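Local coordinates for CRISPR-associated protein CasA/Cse1 (Thermus thermophilus, PDB 4AN8) that serves as a subunit of the Cascade ribonucleoprotein complex in CRISPR adaptive immunity, and probably helps that complex select foreign DNA, at residues R92-L95 against N96-D100; L104-P107 against E108-F111; G439-P442 against R443-R447; A381-M384 against A385-G389. One frame throughout, in Å; residues are numbered along the deposited sequence. Where two conformers were deposited one is given.

Overall arrangement
Along the chain the order is interaction 1, 2, 4, 3, and the contacts form two pairs on opposite sides of the chain's centre. Interaction 1 lies near the C-terminal end of helix 88-98 and interaction 2 is the loop after it; their centres are about 15 Å apart, and they meet where Asp100 O lies 3.7 Å from His106 NE2. Interactions 3 and 4 sit on helices 429-446 and 372-403 of the C-terminal helical bundle, about 15 Å between centres. There Phe444 CZ approaches Ala381 CB to 3.2 Å. Between the pairs the centres lie about 44 to 54 Å apart, so they belong to separate parts of the fold, the second joining two helices.

Interaction 1 of 4, residues R92-L95 against N96-D100; sequences RDYL and NRFRD
Tyr94 and Phe98 lie one turn apart on helix 88-98, an i to i+4 aromatic pair near the helix's C-terminal end. Their rings meet obliquely, planes at 44° and centroids 4.8 Å apart. The CD2-CE2 side of the Phe98 ring lies over a Tyr94 face, CD2 above its centre and CE2 3.6 Å from Tyr94 CE2. The torsions bring this about: Tyr94 has CG trans to its backbone N (chi1 -171°) and swings its ring along the helix toward Phe98, whose own CG lies opposite the carbonyl carbon. The edge of the Phe98 ring also passes the backbone, with CD2 3.5 Å from Tyr94 O, the same oxygen that accepts Phe98 N at 3.0 Å. One Phe98 face is covered toward its rim by CG of Arg97. Tyr94 is buried against the body of the protein, its OH hydrogen-bonded to Trp219 and Glu220; the Phe98 ring also meets Trp219, and Leu95 packs on Val63 of helix 50-67. On the exposed side, Asn96 N makes a 2.9 Å bond to Arg92 O, while Asn96 ND2, only 3.0 Å from that Arg92 oxygen, approaches at too poor an angle to bond.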
ATOM      1  N   ARG A  92      22.813   8.883 -14.283  1.00 31.59           N
ATOM      2  CA  ARG A  92      23.272   8.441 -15.594  1.00 31.59           C
ATOM      3  C   ARG A  92      24.357   7.373 -15.502  1.00 31.59           C
ATOM      4  O   ARG A  92      24.295   6.367 -16.193  1.00 31.59           O
ATOM      5  CB  ARG A  92      23.788   9.615 -16.410  1.00 45.84           C
ATOM      6  CG  ARG A  92      22.722  10.566 -16.868  1.00 45.84           C
ATOM      7  CD  ARG A  92      23.307  11.559 -17.858  1.00 45.84           C
ATOM      8  NE  ARG A  92      22.563  12.811 -17.880  1.00 45.84           N
ATOM      9  CZ  ARG A  92      21.498  13.024 -18.644  1.00 45.84           C
ATOM     10  NH1 ARG A  92      21.058  12.061 -19.442  1.00 45.84           N
ATOM     11  NH2 ARG A  92      20.874  14.199 -18.615  1.00 45.84           N
ATOM     12  N   ASP A  93      25.355   7.586 -14.656  1.00 31.70           N
ATOM     13  CA  ASP A  93      26.401   6.590 -14.495  1.00 31.70           C
ATOM     14  C   ASP A  93      25.860   5.225 -14.050  1.00 31.70           C
ATOM     15  O   ASP A  93      26.172   4.204 -14.647  1.00 31.70           O
ATOM     16  CB  ASP A  93      27.490   7.081 -13.537  1.00 50.53           C
ATOM     17  CG  ASP A  93      28.298   8.242 -14.113  1.00 50.53           C
ATOM     18  OD1 ASP A  93      28.281   8.436 -15.359  1.00 50.53           O
ATOM     19  OD2 ASP A  93      28.948   8.963 -13.316  1.00 50.53           O
ATOM     20  N   TYR A  94      25.054   5.215 -12.996  1.00 23.56           N
ATOM     21  CA  TYR A  94      24.445   3.982 -12.520  1.00 23.56           C
ATOM     22  C   TYR A  94      23.629   3.291 -13.611  1.00 23.56           C
ATOM     23  O   TYR A  94      23.799   2.102 -13.853  1.00 23.56           O
ATOM     24  CB  TYR A  94      23.591   4.257 -11.284  1.00 23.99           C
ATOM     25  CG  TYR A  94      23.094   3.003 -10.611  1.00 23.99           C
ATOM     26  CD1 TYR A  94      21.885   2.421 -10.996  1.00 23.99           C
ATOM     27  CD2 TYR A  94      23.831   2.396  -9.601  1.00 23.99           C
ATOM     28  CE1 TYR A  94      21.425   1.280 -10.403  1.00 23.99           C
ATOM     29  CE2 TYR A  94      23.368   1.249  -8.986  1.00 23.99           C
ATOM     30  CZ  TYR A  94      22.155   0.696  -9.396  1.00 23.99           C
ATOM     31  OH  TYR A  94      21.685  -0.454  -8.803  1.00 23.99           O
ATOM     32  N   LEU A  95      22.778   4.038 -14.307  1.00 29.96           N
ATOM     33  CA  LEU A  95      21.961   3.452 -15.374  1.00 29.96           C
ATOM     34  C   LEU A  95      22.784   2.897 -16.562  1.00 29.96           C
ATOM     35  O   LEU A  95      22.430   1.880 -17.178  1.00 29.96           O
ATOM     36  CB  LEU A  95      20.934   4.480 -15.867  1.00 29.45           C
ATOM     37  CG  LEU A  95      19.809   4.798 -14.869  1.00 29.45           C
ATOM     38  CD1 LEU A  95      18.793   5.743 -15.473  1.00 29.45           C
ATOM     39  CD2 LEU A  95      19.122   3.509 -14.378  1.00 29.45           C
ATOM     40  N   ASN A  96      23.880   3.572 -16.890  1.00 32.88           N
ATOM     41  CA  ASN A  96      24.770   3.100 -17.945  1.00 32.88           C
ATOM     42  C   ASN A  96      25.481   1.834 -17.521  1.00 32.88           C
ATOM     43  O   ASN A  96      25.607   0.900 -18.302  1.00 32.88           O
ATOM     44  CB  ASN A  96      25.771   4.184 -18.338  1.00 53.78           C
ATOM     45  CG  ASN A  96      25.106   5.356 -19.029  1.00 53.78           C
ATOM     46  OD1 ASN A  96      24.114   5.188 -19.741  1.00 53.78           O
ATOM     47  ND2 ASN A  96      25.639   6.550 -18.816  1.00 53.78           N
ATOM     48  N   ARG A  97      25.925   1.788 -16.271  1.00 25.25           N
ATOM     49  CA  ARG A  97      26.559   0.579 -15.740  1.00 25.25           C
ATOM     50  C   ARG A  97      25.637  -0.659 -15.701  1.00 25.25           C
ATOM     51  O   ARG A  97      26.092  -1.771 -15.939  1.00 25.25           O
ATOM     52  CB  ARG A  97      27.140   0.841 -14.348  1.00 44.01           C
ATOM     53  CG  ARG A  97      27.742  -0.411 -13.697  1.00 44.01           C
ATOM     54  CD  ARG A  97      28.244  -0.136 -12.283  1.00 44.01           C
ATOM     55  NE  ARG A  97      29.447   0.687 -12.313  1.00 44.01           N
ATOM     56  CZ  ARG A  97      29.899   1.389 -11.283  1.00 44.01           C
ATOM     57  NH1 ARG A  97      29.231   1.365 -10.135  1.00 44.01           N
ATOM     58  NH2 ARG A  97      31.017   2.109 -11.401  1.00 44.01           N
ATOM     59  N   PHE A  98      24.346  -0.477 -15.385  1.00 24.39           N
ATOM     60  CA  PHE A  98      23.450  -1.635 -15.251  1.00 24.39           C
ATOM     61  C   PHE A  98      22.455  -1.804 -16.391  1.00 24.39           C
ATOM     62  O   PHE A  98      21.648  -2.724 -16.393  1.00 24.39           O
ATOM     63  CB  PHE A  98      22.788  -1.666 -13.861  1.00 20.31           C
ATOM     64  CG  PHE A  98      23.774  -1.904 -12.751  1.00 20.31           C
ATOM     65  CD1 PHE A  98      24.263  -3.183 -12.510  1.00 20.31           C
ATOM     66  CD2 PHE A  98      24.262  -0.849 -12.000  1.00 20.31           C
ATOM     67  CE1 PHE A  98      25.208  -3.412 -11.512  1.00 20.31           C
ATOM     68  CE2 PHE A  98      25.191  -1.057 -11.015  1.00 20.31           C
ATOM     69  CZ  PHE A  98      25.671  -2.352 -10.768  1.00 20.31           C
ATOM     70  N   ARG A  99      22.570  -0.935 -17.382  1.00 27.89           N
ATOM     71  CA  ARG A  99      21.694  -0.969 -18.547  0.50 27.89           C
ATOM     72  C   ARG A  99      21.459  -2.379 -19.101  1.00 27.89           C
ATOM     73  O   ARG A  99      20.341  -2.740 -19.451  1.00 27.89           O
ATOM     74  CB  ARG A  99      22.250  -0.073 -19.651  0.50 29.01           C
ATOM     75  CG  ARG A  99      21.464  -0.186 -20.939  0.50 29.01           C
ATOM     76  CD  ARG A  99      21.999   0.717 -22.026  0.50 29.01           C
ATOM     77  NE  ARG A  99      21.459   0.316 -23.319  0.50 29.01           N
ATOM     78  CZ  ARG A  99      20.317   0.773 -23.814  0.50 29.01           C
ATOM     79  NH1 ARG A  99      19.607   1.651 -23.121  0.50 29.01           N
ATOM     80  NH2 ARG A  99      19.889   0.360 -24.998  0.50 29.01           N
ATOM     81  N   ASP A 100      22.505  -3.183 -19.182  1.00 24.52           N
ATOM     82  CA  ASP A 100      22.327  -4.509 -19.775  1.00 24.52           C
ATOM     83  C   ASP A 100      21.535  -5.472 -18.892  1.00 24.52           C
ATOM     84  O   ASP A 100      21.243  -6.596 -19.315  1.00 24.52           O
ATOM     85  CB  ASP A 100      23.666  -5.108 -20.197  1.00 55.74           C
ATOM     86  CG  ASP A 100      24.287  -4.358 -21.363  1.00 55.74           C
ATOM     87  OD1 ASP A 100      23.548  -4.024 -22.317  1.00 55.74           O
ATOM     88  OD2 ASP A 100      25.508  -4.084 -21.319  1.00 55.74           O
TER

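Interaction 2 of 4, residues L104-P107 against E108-F111; sequences LFHP and EAPF
A single ring nitrogen, His106 ND1, takes two consecutive backbone N-H groups, those of Glu108 and Ala109. Each donor nitrogen is 3.0 Å from ND1 and each bond is reasonably straight, but neither donor is in the imidazole plane: Glu108 N is tilted 20° out of it and Ala109 N 36°. Acting as acceptor for both, ND1 should carry no proton. The imidazole gets there because His106 has CG opposite its backbone N (chi1 -163°), which brings the ring across to the N-H groups of the second arm; CD of Pro107 lies over the rim of one ring face. This is a tight chain reversal in a loop, the two arms running nearly antiparallel, pinned by a side chain at its closed end. At the other end Leu104 and Phe105 both face Lys10 in a classic beta bulge. Between these points Pro110 packs across to the first arm, its CB 3.7 Å from Leu104 O and 4.1 Å from His106 CB. Leu104 O and Phe111 O, one from each arm, are both hydrogen-bonded by Gln113 NE2. Glu108 OE1 pairs with Arg225 in a salt bridge, though the side chain is poorly ordered.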
ATOM      1  N   LEU A 104      13.800  -6.320 -20.888  1.00 27.34           N
ATOM      2  CA  LEU A 104      12.682  -7.191 -20.561  1.00 27.34           C
ATOM      3  C   LEU A 104      12.885  -8.589 -21.161  1.00 27.34           C
ATOM      4  O   LEU A 104      12.472  -9.583 -20.573  1.00 27.34           O
ATOM      5  CB  LEU A 104      11.377  -6.580 -21.080  1.00 18.67           C
ATOM      6  CG  LEU A 104      10.092  -7.229 -20.571  1.00 18.67           C
ATOM      7  CD1 LEU A 104      10.048  -7.213 -19.005  1.00 18.67           C
ATOM      8  CD2 LEU A 104       8.847  -6.600 -21.205  1.00 18.67           C
ATOM      9  N   PHE A 105      13.482  -8.648 -22.350  1.00 23.39           N
ATOM     10  CA  PHE A 105      13.860  -9.921 -22.999  1.00 23.39           C
ATOM     11  C   PHE A 105      15.367  -9.913 -23.264  1.00 23.39           C
ATOM     12  O   PHE A 105      15.921  -8.935 -23.790  1.00 23.39           O
ATOM     13  CB  PHE A 105      13.100 -10.139 -24.313  1.00 19.94           C
ATOM     14  CG  PHE A 105      11.615 -10.000 -24.177  1.00 19.94           C
ATOM     15  CD1 PHE A 105      10.837 -11.080 -23.797  1.00 19.94           C
ATOM     16  CD2 PHE A 105      11.001  -8.774 -24.414  1.00 19.94           C
ATOM     17  CE1 PHE A 105       9.452 -10.949 -23.654  1.00 19.94           C
ATOM     18  CE2 PHE A 105       9.602  -8.618 -24.286  1.00 19.94           C
ATOM     19  CZ  PHE A 105       8.828  -9.695 -23.894  1.00 19.94           C
ATOM     20  N   HIS A 106      16.025 -10.998 -22.875  1.00 28.90           N
ATOM     21  CA  HIS A 106      17.475 -11.055 -22.883  1.00 28.90           C
ATOM     22  C   HIS A 106      17.896 -12.506 -22.798  1.00 28.90           C
ATOM     23  O   HIS A 106      17.323 -13.272 -22.026  1.00 28.90           O
ATOM     24  CB  HIS A 106      18.022 -10.279 -21.692  1.00 30.84           C
ATOM     25  CG  HIS A 106      19.464  -9.927 -21.815  1.00 30.84           C
ATOM     26  ND1 HIS A 106      20.476 -10.807 -21.493  1.00 30.84           N
ATOM     27  CD2 HIS A 106      20.072  -8.792 -22.241  1.00 30.84           C
ATOM     28  CE1 HIS A 106      21.646 -10.226 -21.704  1.00 30.84           C
ATOM     29  NE2 HIS A 106      21.428  -9.004 -22.160  1.00 30.84           N
ATOM     30  N   PRO A 107      18.904 -12.901 -23.584  1.00 31.71           N
ATOM     31  CA  PRO A 107      19.270 -14.327 -23.569  1.00 31.71           C
ATOM     32  C   PRO A 107      19.916 -14.777 -22.255  1.00 31.71           C
ATOM     33  O   PRO A 107      19.853 -15.961 -21.960  1.00 31.71           O
ATOM     34  CB  PRO A 107      20.267 -14.448 -24.728  1.00 41.39           C
ATOM     35  CG  PRO A 107      20.852 -13.086 -24.863  1.00 41.39           C
ATOM     36  CD  PRO A 107      19.757 -12.110 -24.489  1.00 41.39           C
ATOM     37  N   GLU A 108      20.484 -13.850 -21.481  1.00 33.71           N
ATOM     38  CA  GLU A 108      21.249 -14.187 -20.282  1.00 33.71           C
ATOM     39  C   GLU A 108      20.680 -13.628 -18.977  1.00 33.71           C
ATOM     40  O   GLU A 108      20.759 -14.281 -17.925  1.00 33.71           O
ATOM     41  CB  GLU A 108      22.699 -13.711 -20.425  1.00100.06           C
ATOM     42  CG  GLU A 108      23.524 -14.491 -21.433  1.00100.06           C
ATOM     43  CD  GLU A 108      23.761 -15.926 -21.001  1.00100.06           C
ATOM     44  OE1 GLU A 108      24.158 -16.140 -19.834  1.00100.06           O
ATOM     45  OE2 GLU A 108      23.542 -16.840 -21.826  1.00100.06           O
ATOM     46  N   ALA A 109      20.148 -12.410 -19.025  1.00 22.74           N
ATOM     47  CA  ALA A 109      19.740 -11.722 -17.801  1.00 22.74           C
ATOM     48  C   ALA A 109      18.450 -10.897 -17.954  1.00 22.74           C
ATOM     49  O   ALA A 109      18.437  -9.712 -17.660  1.00 22.74           O
ATOM     50  CB  ALA A 109      20.873 -10.842 -17.316  1.00 27.69           C
ATOM     51  N   PRO A 110      17.356 -11.524 -18.389  1.00 22.05           N
ATOM     52  CA  PRO A 110      16.157 -10.696 -18.536  1.00 22.05           C
ATOM     53  C   PRO A 110      15.722 -10.122 -17.175  1.00 22.05           C
ATOM     54  O   PRO A 110      15.895 -10.776 -16.149  1.00 22.05           O
ATOM     55  CB  PRO A 110      15.119 -11.664 -19.106  1.00 20.97           C
ATOM     56  CG  PRO A 110      15.587 -13.066 -18.615  1.00 20.97           C
ATOM     57  CD  PRO A 110      17.090 -12.976 -18.481  1.00 20.97           C
ATOM     58  N   PHE A 111      15.203  -8.898 -17.176  1.00 19.11           N
ATOM     59  CA  PHE A 111      14.880  -8.172 -15.955  1.00 19.11           C
ATOM     60  C   PHE A 111      13.862  -8.917 -15.065  1.00 19.11           C
ATOM     61  O   PHE A 111      12.750  -9.278 -15.506  1.00 19.11           O
ATOM     62  CB  PHE A 111      14.378  -6.763 -16.335  1.00 21.11           C
ATOM     63  CG  PHE A 111      14.022  -5.917 -15.161  1.00 21.11           C
ATOM     64  CD1 PHE A 111      15.001  -5.233 -14.462  1.00 21.11           C
ATOM     65  CD2 PHE A 111      12.709  -5.834 -14.726  1.00 21.11           C
ATOM     66  CE1 PHE A 111      14.675  -4.474 -13.373  1.00 21.11           C
ATOM     67  CE2 PHE A 111      12.382  -5.074 -13.644  1.00 21.11           C
ATOM     68  CZ  PHE A 111      13.367  -4.388 -12.966  1.00 21.11           C
TER

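Interaction 3 of 4, residues G439-P442 against R443-R447; sequences GAFP and RFFAR
The last turns of helix 429-446 kink at Pro442, whose N has no hydrogen to give the preceding turn; nearby, Ala440 O receives only weak bonds from Arg443 N and Phe444 N, before regular geometry returns with Phe445 N to Phe441 O at 2.7 Å. Phe441 is the hub of the side chains. Phe445 stands one turn on, and its CB makes a CH-pi contact over a Phe441 face, 4.0 Å from the ring centroid. The two rings are near parallel (26°) but slid apart, so they hardly overlap; closest are Phe441 CZ and Phe445 CD1 at 3.4 Å. Phe444 comes from another direction, its CD2 meeting Phe441 CE1 at 3.9 Å, with CE1 lying at the Phe444 ring's edge. On the exposed flank Arg443, bent at chi3 (-38°), curls back so that its guanidinium lies with one face over Ala440 CA and NH1 3.8 Å from Ala440 CB. Beyond the segments, Phe441 stacks on Trp304, Phe445 meets Phe307, and Phe444 meets Trp457. Three phenylalanines in five residues pack the helix end against its neighbours through aromatic and aliphatic carbon contacts, so cohesion here comes largely from dispersion and burial of apolar surface.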
ATOM      1  N   GLY A 439     -15.955   9.948   5.691  1.00 34.40           N
ATOM      2  CA  GLY A 439     -16.012  11.287   5.138  1.00 34.40           C
ATOM      3  C   GLY A 439     -15.554  12.370   6.102  1.00 34.40           C
ATOM      4  O   GLY A 439     -15.002  13.393   5.694  1.00 34.40           O
ATOM      5  N   ALA A 440     -15.782  12.167   7.396  1.00 32.02           N
ATOM      6  CA  ALA A 440     -15.413  13.192   8.362  1.00 32.02           C
ATOM      7  C   ALA A 440     -13.941  13.110   8.758  1.00 32.02           C
ATOM      8  O   ALA A 440     -13.340  14.120   9.142  1.00 32.02           O
ATOM      9  CB  ALA A 440     -16.295  13.101   9.607  1.00 35.28           C
ATOM     10  N   PHE A 441     -13.360  11.916   8.687  1.00 28.83           N
ATOM     11  CA  PHE A 441     -11.995  11.757   9.189  1.00 28.83           C
ATOM     12  C   PHE A 441     -10.931  12.691   8.598  1.00 28.83           C
ATOM     13  O   PHE A 441     -10.136  13.249   9.353  1.00 28.83           O
ATOM     14  CB  PHE A 441     -11.496  10.308   9.149  1.00 29.12           C
ATOM     15  CG  PHE A 441     -10.153  10.142   9.807  1.00 29.12           C
ATOM     16  CD1 PHE A 441     -10.037  10.207  11.181  1.00 29.12           C
ATOM     17  CD2 PHE A 441      -9.002   9.988   9.044  1.00 29.12           C
ATOM     18  CE1 PHE A 441      -8.800  10.085  11.795  1.00 29.12           C
ATOM     19  CE2 PHE A 441      -7.762   9.861   9.650  1.00 29.12           C
ATOM     20  CZ  PHE A 441      -7.665   9.904  11.028  1.00 29.12           C
ATOM     21  N   PRO A 442     -10.896  12.848   7.261  1.00 36.44           N
ATOM     22  CA  PRO A 442      -9.888  13.724   6.635  1.00 36.44           C
ATOM     23  C   PRO A 442      -9.894  15.147   7.171  1.00 36.44           C
ATOM     24  O   PRO A 442      -8.817  15.729   7.310  1.00 36.44           O
ATOM     25  CB  PRO A 442     -10.286  13.740   5.160  1.00 36.08           C
ATOM     26  CG  PRO A 442     -10.979  12.414   4.956  1.00 36.08           C
ATOM     27  CD  PRO A 442     -11.642  12.054   6.267  1.00 36.08           C
ATOM     28  N   ARG A 443     -11.077  15.697   7.445  1.00 37.88           N
ATOM     29  CA  ARG A 443     -11.207  17.072   7.944  1.00 37.88           C
ATOM     30  C   ARG A 443     -10.598  17.165   9.327  1.00 37.88           C
ATOM     31  O   ARG A 443      -9.791  18.040   9.602  1.00 37.88           O
ATOM     32  CB  ARG A 443     -12.672  17.500   8.009  1.00 79.09           C
ATOM     33  CG  ARG A 443     -13.505  17.141   6.796  1.00 79.09           C
ATOM     34  CD  ARG A 443     -14.850  17.860   6.850  1.00 79.09           C
ATOM     35  NE  ARG A 443     -15.368  17.933   8.219  1.00 79.09           N
ATOM     36  CZ  ARG A 443     -16.412  17.241   8.668  1.00 79.09           C
ATOM     37  NH1 ARG A 443     -17.069  16.425   7.851  1.00 79.09           N
ATOM     38  NH2 ARG A 443     -16.805  17.372   9.931  1.00 79.09           N
ATOM     39  N   PHE A 444     -10.982  16.245  10.200  1.00 26.81           N
ATOM     40  CA  PHE A 444     -10.360  16.173  11.515  1.00 26.81           C
ATOM     41  C   PHE A 444      -8.843  15.945  11.390  1.00 26.81           C
ATOM     42  O   PHE A 444      -8.048  16.656  12.006  1.00 26.81           O
ATOM     43  CB  PHE A 444     -10.979  15.050  12.341  1.00 29.26           C
ATOM     44  CG  PHE A 444     -10.147  14.663  13.526  1.00 29.26           C
ATOM     45  CD1 PHE A 444     -10.224  15.391  14.713  1.00 29.26           C
ATOM     46  CD2 PHE A 444      -9.260  13.603  13.447  1.00 29.26           C
ATOM     47  CE1 PHE A 444      -9.439  15.051  15.804  1.00 29.26           C
ATOM     48  CE2 PHE A 444      -8.476  13.258  14.519  1.00 29.26           C
ATOM     49  CZ  PHE A 444      -8.550  13.983  15.700  1.00 29.26           C
ATOM     50  N   PHE A 445      -8.454  14.960  10.577  1.00 28.37           N
ATOM     51  CA  PHE A 445      -7.054  14.545  10.485  1.00 28.37           C
ATOM     52  C   PHE A 445      -6.152  15.700  10.088  1.00 28.37           C
ATOM     53  O   PHE A 445      -5.077  15.890  10.669  1.00 28.37           O
ATOM     54  CB  PHE A 445      -6.872  13.383   9.496  1.00 27.31           C
ATOM     55  CG  PHE A 445      -5.583  12.611   9.689  1.00 27.31           C
ATOM     56  CD1 PHE A 445      -5.201  12.173  10.952  1.00 27.31           C
ATOM     57  CD2 PHE A 445      -4.759  12.314   8.607  1.00 27.31           C
ATOM     58  CE1 PHE A 445      -4.033  11.449  11.130  1.00 27.31           C
ATOM     59  CE2 PHE A 445      -3.592  11.591   8.784  1.00 27.31           C
ATOM     60  CZ  PHE A 445      -3.226  11.162  10.053  1.00 27.31           C
ATOM     61  N   ALA A 446      -6.590  16.483   9.111  1.00 34.81           N
ATOM     62  CA  ALA A 446      -5.816  17.645   8.709  1.00 34.81           C
ATOM     63  C   ALA A 446      -5.579  18.632   9.872  1.00 34.81           C
ATOM     64  O   ALA A 446      -4.633  19.420   9.834  1.00 34.81           O
ATOM     65  CB  ALA A 446      -6.482  18.342   7.527  1.00 24.51           C
ATOM     66  N   ARG A 447      -6.417  18.588  10.909  1.00 39.97           N
ATOM     67  CA  ARG A 447      -6.271  19.541  12.015  1.00 39.97           C
ATOM     68  C   ARG A 447      -5.854  18.877  13.331  1.00 39.97           C
ATOM     69  O   ARG A 447      -6.071  19.418  14.412  1.00 39.97           O
ATOM     70  CB  ARG A 447      -7.556  20.351  12.203  1.00 80.34           C
ATOM     71  CG  ARG A 447      -8.012  21.077  10.950  1.00 80.34           C
ATOM     72  CD  ARG A 447      -9.241  21.936  11.209  1.00 80.34           C
ATOM     73  NE  ARG A 447     -10.072  22.076  10.014  1.00 80.34           N
ATOM     74  CZ  ARG A 447     -11.221  22.748   9.969  1.00 80.34           C
ATOM     75  NH1 ARG A 447     -11.681  23.353  11.062  1.00 80.34           N
ATOM     76  NH2 ARG A 447     -11.912  22.815   8.833  1.00 80.34           N
TER

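Interaction 4 of 4, residues A381-M384 against A385-G389; sequences ALKM and AEELG
Of the two carboxylates here, that of Glu387 is met by Lys383 end-on at OE2, nearly along the C-O axis and not over a face. Lys383 NZ and Glu387 OE2 form a salt bridge of 2.5 Å, short enough that the exact length should not be pressed. The lysine climbs in an extended chain through chi1 to chi3, and the single bend at its end (chi4 -70°) turns NZ along the helix to the glutamate, which itself runs straight beyond CG. The other carboxylate, that of Glu386, turns away to a salt bridge with Arg305, while Glu386 CG stays 3.2 Å from Leu382 O. Lys383 and Glu387 are an i to i+4 pair on the exposed side of the long helix 372-403, part of the C-terminal helical bundle. The helix's backbone bonds are regular here: Leu388 N points almost straight at Met384 O, 3.0 Å away at an N-H...O angle of 177°. Two carbonyls take a second donor from neighbouring helices as well: Ala381 O accepts Ala385 N at 3.2 Å and also Trp457 NE1, and Ala385 O accepts Gly389 N together with the hydroxyl of Tyr433. The buried side meets two helices: Leu388 packs on Tyr433 of helix 429-446, while Met384 and Ala385 pack on Leu461 of helix 453-476.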
ATOM      1  N   ALA A 381      -9.439  10.946  19.730  1.00 31.40           N
ATOM      2  CA  ALA A 381     -10.421  10.975  18.656  1.00 31.40           C
ATOM      3  C   ALA A 381     -10.827   9.560  18.295  1.00 31.40           C
ATOM      4  O   ALA A 381     -12.009   9.269  18.124  1.00 31.40           O
ATOM      5  CB  ALA A 381      -9.844  11.675  17.430  1.00 21.17           C
ATOM      6  N   LEU A 382      -9.838   8.678  18.183  1.00 28.43           N
ATOM      7  CA  LEU A 382     -10.108   7.327  17.725  1.00 28.43           C
ATOM      8  C   LEU A 382     -10.782   6.531  18.824  1.00 28.43           C
ATOM      9  O   LEU A 382     -11.526   5.595  18.556  1.00 28.43           O
ATOM     10  CB  LEU A 382      -8.822   6.632  17.267  1.00 30.15           C
ATOM     11  CG  LEU A 382      -8.610   6.584  15.755  1.00 30.15           C
ATOM     12  CD1 LEU A 382      -8.887   7.933  15.141  1.00 30.15           C
ATOM     13  CD2 LEU A 382      -7.204   6.085  15.412  1.00 30.15           C
ATOM     14  N   LYS A 383     -10.505   6.894  20.065  1.00 32.73           N
ATOM     15  CA  LYS A 383     -11.040   6.155  21.201  1.00 32.73           C
ATOM     16  C   LYS A 383     -12.528   6.475  21.353  1.00 32.73           C
ATOM     17  O   LYS A 383     -13.352   5.577  21.483  1.00 32.73           O
ATOM     18  CB  LYS A 383     -10.267   6.495  22.477  1.00 73.12           C
ATOM     19  CG  LYS A 383     -10.537   5.563  23.643  1.00 73.12           C
ATOM     20  CD  LYS A 383      -9.621   5.887  24.816  1.00 73.12           C
ATOM     21  CE  LYS A 383      -9.936   5.043  26.052  1.00 73.12           C
ATOM     22  NZ  LYS A 383     -11.238   5.410  26.688  1.00 73.12           N
ATOM     23  N   MET A 384     -12.861   7.756  21.311  1.00 34.19           N
ATOM     24  CA  MET A 384     -14.255   8.167  21.287  1.00 34.19           C
ATOM     25  C   MET A 384     -15.002   7.411  20.194  1.00 34.19           C
ATOM     26  O   MET A 384     -16.026   6.776  20.465  1.00 34.19           O
ATOM     27  CB  MET A 384     -14.367   9.673  21.058  1.00 62.08           C
ATOM     28  CG  MET A 384     -13.776  10.506  22.181  1.00 62.08           C
ATOM     29  SD  MET A 384     -13.402  12.213  21.715  1.00 62.08           S
ATOM     30  CE  MET A 384     -15.009  12.765  21.144  1.00 62.08           C
ATOM     31  N   ALA A 385     -14.485   7.465  18.961  1.00 27.15           N
ATOM     32  CA  ALA A 385     -15.174   6.874  17.828  1.00 27.15           C
ATOM     33  C   ALA A 385     -15.370   5.380  18.051  1.00 27.15           C
ATOM     34  O   ALA A 385     -16.439   4.843  17.742  1.00 27.15           O
ATOM     35  CB  ALA A 385     -14.446   7.177  16.519  1.00 17.97           C
ATOM     36  N   GLU A 386     -14.383   4.711  18.646  1.00 24.64           N
ATOM     37  CA  GLU A 386     -14.532   3.268  18.914  1.00 24.64           C
ATOM     38  C   GLU A 386     -15.541   2.957  20.018  1.00 24.64           C
ATOM     39  O   GLU A 386     -16.246   1.946  19.958  1.00 24.64           O
ATOM     40  CB  GLU A 386     -13.190   2.573  19.227  1.00 36.16           C
ATOM     41  CG  GLU A 386     -12.178   2.545  18.071  1.00 36.16           C
ATOM     42  CD  GLU A 386     -12.541   1.562  16.947  1.00 36.16           C
ATOM     43  OE1 GLU A 386     -13.391   0.674  17.156  1.00 36.16           O
ATOM     44  OE2 GLU A 386     -11.970   1.678  15.840  1.00 36.16           O
ATOM     45  N   GLU A 387     -15.607   3.804  21.034  1.00 36.91           N
ATOM     46  CA  GLU A 387     -16.508   3.540  22.140  1.00 36.91           C
ATOM     47  C   GLU A 387     -17.952   3.701  21.666  1.00 36.91           C
ATOM     48  O   GLU A 387     -18.809   2.869  21.945  1.00 36.91           O
ATOM     49  CB  GLU A 387     -16.212   4.467  23.321  1.00 68.74           C
ATOM     50  CG  GLU A 387     -14.949   4.090  24.087  1.00 68.74           C
ATOM     51  CD  GLU A 387     -14.655   5.014  25.263  1.00 68.74           C
ATOM     52  OE1 GLU A 387     -15.482   5.918  25.541  1.00 68.74           O
ATOM     53  OE2 GLU A 387     -13.594   4.832  25.906  1.00 68.74           O
ATOM     54  N   LEU A 388     -18.204   4.779  20.935  1.00 30.82           N
ATOM     55  CA  LEU A 388     -19.517   5.030  20.400  1.00 30.82           C
ATOM     56  C   LEU A 388     -19.921   3.887  19.459  1.00 30.82           C
ATOM     57  O   LEU A 388     -21.032   3.348  19.563  1.00 30.82           O
ATOM     58  CB  LEU A 388     -19.524   6.382  19.700  1.00 27.27           C
ATOM     59  CG  LEU A 388     -20.795   6.743  18.953  1.00 27.27           C
ATOM     60  CD1 LEU A 388     -21.983   6.588  19.885  1.00 27.27           C
ATOM     61  CD2 LEU A 388     -20.690   8.143  18.442  1.00 27.27           C
ATOM     62  N   GLY A 389     -18.997   3.478  18.584  1.00 31.24           N
ATOM     63  CA  GLY A 389     -19.274   2.436  17.608  1.00 31.24           C
ATOM     64  C   GLY A 389     -19.573   1.112  18.272  1.00 31.24           C
ATOM     65  O   GLY A 389     -20.335   0.293  17.746  1.00 31.24           O
TER